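Local structure of probable sugar ABC transporter, sugar-binding protein (Streptococcus pneumoniae, 2W7Y) at residues G45-E50 / P81-L86. The protein binds the blood-group A trisaccharide and probably delivers such glycans to a sugar ABC transporter for uptake. Numbering follows the deposited sequence.
Sequences GYHHSE and PVNGDL. With FUC (alpha-L-fucopyranose), chain C; GAL (beta-D-galactopyranose), chain B.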
loop_
_atom_site.group_PDB
_atom_site.type_symbol
_atom_site.label_atom_id
_atom_site.label_comp_id
_atom_site.label_asym_id
_atom_site.label_seq_id
_atom_site.Cartn_x
_atom_site.Cartn_y
_atom_site.Cartn_z
ATOM N N GLY A 45 -6.194 6.920 10.546
ATOM C CA GLY A 45 -7.191 5.859 10.408
ATOM C C GLY A 45 -7.083 4.710 11.402
ATOM O O GLY A 45 -7.653 3.640 11.187
ATOM N N TYR A 46 -6.361 4.927 12.496
ATOM C CA TYR A 46 -6.224 3.911 13.536
ATOM C C TYR A 46 -7.307 4.090 14.603
ATOM O O TYR A 46 -7.056 4.600 15.696
ATOM C CB TYR A 46 -4.814 3.931 14.131
ATOM C CG TYR A 46 -3.722 3.636 13.122
ATOM C CD1 TYR A 46 -3.474 2.331 12.689
ATOM C CD2 TYR A 46 -2.942 4.660 12.594
ATOM C CE1 TYR A 46 -2.475 2.058 11.755
ATOM C CE2 TYR A 46 -1.935 4.396 11.662
ATOM C CZ TYR A 46 -1.708 3.094 11.246
ATOM O OH TYR A 46 -0.722 2.821 10.319
ATOM N N HIS A 47 -8.519 3.661 14.251
ATOM C CA HIS A 47 -9.724 3.829 15.074
ATOM C C HIS A 47 -10.091 2.549 15.820
ATOM O O HIS A 47 -10.934 2.559 16.712
ATOM C CB HIS A 47 -10.897 4.232 14.177
ATOM C CG HIS A 47 -11.161 3.265 13.062
ATOM N ND1 HIS A 47 -11.902 2.114 13.235
ATOM C CD2 HIS A 47 -10.782 3.276 11.762
ATOM C CE1 HIS A 47 -11.966 1.459 12.089
ATOM N NE2 HIS A 47 -11.296 2.142 11.180
ATOM N N HIS A 48 -9.446 1.454 15.431
ATOM C CA HIS A 48 -9.799 0.107 15.864
ATOM C C HIS A 48 -9.644 -0.102 17.365
ATOM O O HIS A 48 -8.676 0.367 17.973
ATOM C CB HIS A 48 -8.939 -0.923 15.117
ATOM C CG HIS A 48 -8.853 -0.682 13.641
ATOM N ND1 HIS A 48 -9.504 -1.473 12.717
ATOM C CD2 HIS A 48 -8.207 0.272 12.930
ATOM C CE1 HIS A 48 -9.256 -1.020 11.502
ATOM N NE2 HIS A 48 -8.474 0.040 11.603
ATOM N N SER A 49 -10.610 -0.800 17.955
ATOM C CA SER A 49 -10.477 -1.278 19.322
ATOM C C SER A 49 -9.334 -2.284 19.337
ATOM O O SER A 49 -9.107 -2.987 18.348
ATOM C CB SER A 49 -11.771 -1.932 19.803
ATOM O OG SER A 49 -11.976 -3.194 19.195
ATOM N N GLU A 50 -8.615 -2.353 20.454
ATOM C CA GLU A 50 -7.451 -3.238 20.547
ATOM C C GLU A 50 -7.808 -4.721 20.406
ATOM O O GLU A 50 -6.937 -5.551 20.149
ATOM C CB GLU A 50 -6.632 -2.964 21.811
ATOM C CG GLU A 50 -7.390 -3.074 23.113
ATOM C CD GLU A 50 -6.510 -2.799 24.316
ATOM O OE1 GLU A 50 -7.058 -2.438 25.375
ATOM O OE2 GLU A 50 -5.272 -2.941 24.207
ATOM N N PRO A 81 -8.949 10.015 15.461
ATOM C CA PRO A 81 -9.118 8.751 14.741
ATOM C C PRO A 81 -10.325 8.819 13.811
ATOM O O PRO A 81 -11.432 9.139 14.256
ATOM C CB PRO A 81 -9.367 7.728 15.863
ATOM C CG PRO A 81 -9.025 8.434 17.143
ATOM C CD PRO A 81 -9.294 9.877 16.887
ATOM N N VAL A 82 -10.105 8.529 12.534
ATOM C CA VAL A 82 -11.157 8.616 11.529
ATOM C C VAL A 82 -11.721 7.238 11.195
ATOM O O VAL A 82 -10.992 6.342 10.762
ATOM C CB VAL A 82 -10.656 9.319 10.236
ATOM C CG1 VAL A 82 -11.711 9.255 9.143
ATOM C CG2 VAL A 82 -10.263 10.767 10.529
ATOM N N ASN A 83 -13.024 7.078 11.414
ATOM C CA ASN A 83 -13.736 5.869 11.025
ATOM C C ASN A 83 -14.395 6.104 9.671
ATOM O O ASN A 83 -15.401 6.815 9.569
ATOM C CB ASN A 83 -14.767 5.478 12.091
ATOM C CG ASN A 83 -15.356 4.087 11.870
ATOM O OD1 ASN A 83 -16.449 3.788 12.355
ATOM N ND2 ASN A 83 -14.633 3.231 11.149
ATOM N N GLY A 84 -13.805 5.520 8.632
ATOM C CA GLY A 84 -14.234 5.757 7.259
ATOM C C GLY A 84 -13.078 6.195 6.382
ATOM O O GLY A 84 -11.916 5.951 6.706
ATOM N N ASP A 85 -13.396 6.856 5.273
ATOM C CA ASP A 85 -12.383 7.221 4.293
ATOM C C ASP A 85 -11.557 8.426 4.730
ATOM O O ASP A 85 -12.104 9.494 5.011
ATOM C CB ASP A 85 -13.024 7.479 2.926
ATOM C CG ASP A 85 -12.143 7.025 1.772
ATOM O OD1 ASP A 85 -10.898 7.067 1.897
ATOM O OD2 ASP A 85 -12.703 6.615 0.736
ATOM N N LEU A 86 -10.240 8.232 4.790
ATOM C CA LEU A 86 -9.290 9.301 5.096
ATOM C C LEU A 86 -9.172 10.299 3.955
ATOM O O LEU A 86 -8.881 11.476 4.183
ATOM C CB LEU A 86 -7.902 8.729 5.407
ATOM C CG LEU A 86 -7.623 8.185 6.810
ATOM C CD1 LEU A 86 -6.286 7.450 6.820
ATOM C CD2 LEU A 86 -7.640 9.296 7.854
HETATM C C1 FUC C . -4.866 1.219 6.409
HETATM C C2 FUC C . -6.179 0.581 6.866
HETATM C C3 FUC C . -6.202 0.491 8.394
HETATM C C4 FUC C . -6.028 1.884 8.999
HETATM C C5 FUC C . -4.745 2.519 8.450
HETATM C C6 FUC C . -4.556 3.960 8.911
HETATM O O2 FUC C . -6.297 -0.704 6.308
HETATM O O3 FUC C . -7.385 -0.126 8.855
HETATM O O4 FUC C . -7.146 2.697 8.694
HETATM O O5 FUC C . -4.699 2.487 7.031
HETATM C C1 GAL B . -1.521 0.574 7.292
HETATM C C2 GAL B . -2.521 0.757 6.149
HETATM C C3 GAL B . -2.063 -0.003 4.901
HETATM C C4 GAL B . -0.592 0.271 4.570
HETATM C C5 GAL B . 0.258 0.012 5.822
HETATM C C6 GAL B . 1.757 0.242 5.622
HETATM O O1 GAL B . -1.824 1.497 8.313
HETATM O O2 GAL B . -3.776 0.277 6.585
HETATM O O3 GAL B . -2.897 0.318 3.811
HETATM O O4 GAL B . -0.463 1.599 4.118
HETATM O O5 GAL B . -0.197 0.836 6.879
HETATM O O6 GAL B . 2.470 -0.487 6.604
#
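Loop 45-50, which follows strand 39-44, lines part of the glycan pocket, and loop 81-86, after the neighbouring parallel strand 76-81, packs against it. No hydrogen bond runs between 45-50 and 81-86, though Val-82 pairs with the backbone of His-44. Apolar Leu-86 suits the buried side of Gly-45, its CD1 3.8 Å from Gly-45 N. Lacking a CB, which would collide with the fucose, Gly-45 lets FUC O4 donate a 2.7 Å hydrogen bond to Gly-45 O. At the exposed margin, Pro-81 lays its ring carbon CB on backbone atoms Tyr-46 O and His-47 CA. His-47 CG lies between the backbone N and the carbonyl carbon (chi1 56°), bringing the ring across: His-47 CD2 approaches Val-82 O at 3.2 Å, and Asn-83 ND2 stands 3.3 Å above one ring face, toward the rim. The opposite face meets the His-48 ring, whose NE2 is hydrogen-bonded to FUC O3 (3.0 Å), so His-47 backs a sugar-binding histidine. Tyr-46 serves apolar and polar demands: its ring centre lies beneath the methyl FUC C6, 3.7 Å from the plane, while Tyr-46 OH is hydrogen-bonded to GAL O1 (2.6 Å). Such a CH-pi contact beside hydrogen bonds to hydroxyls is characteristic of carbohydrate sites in ABC-transporter solute-binding proteins.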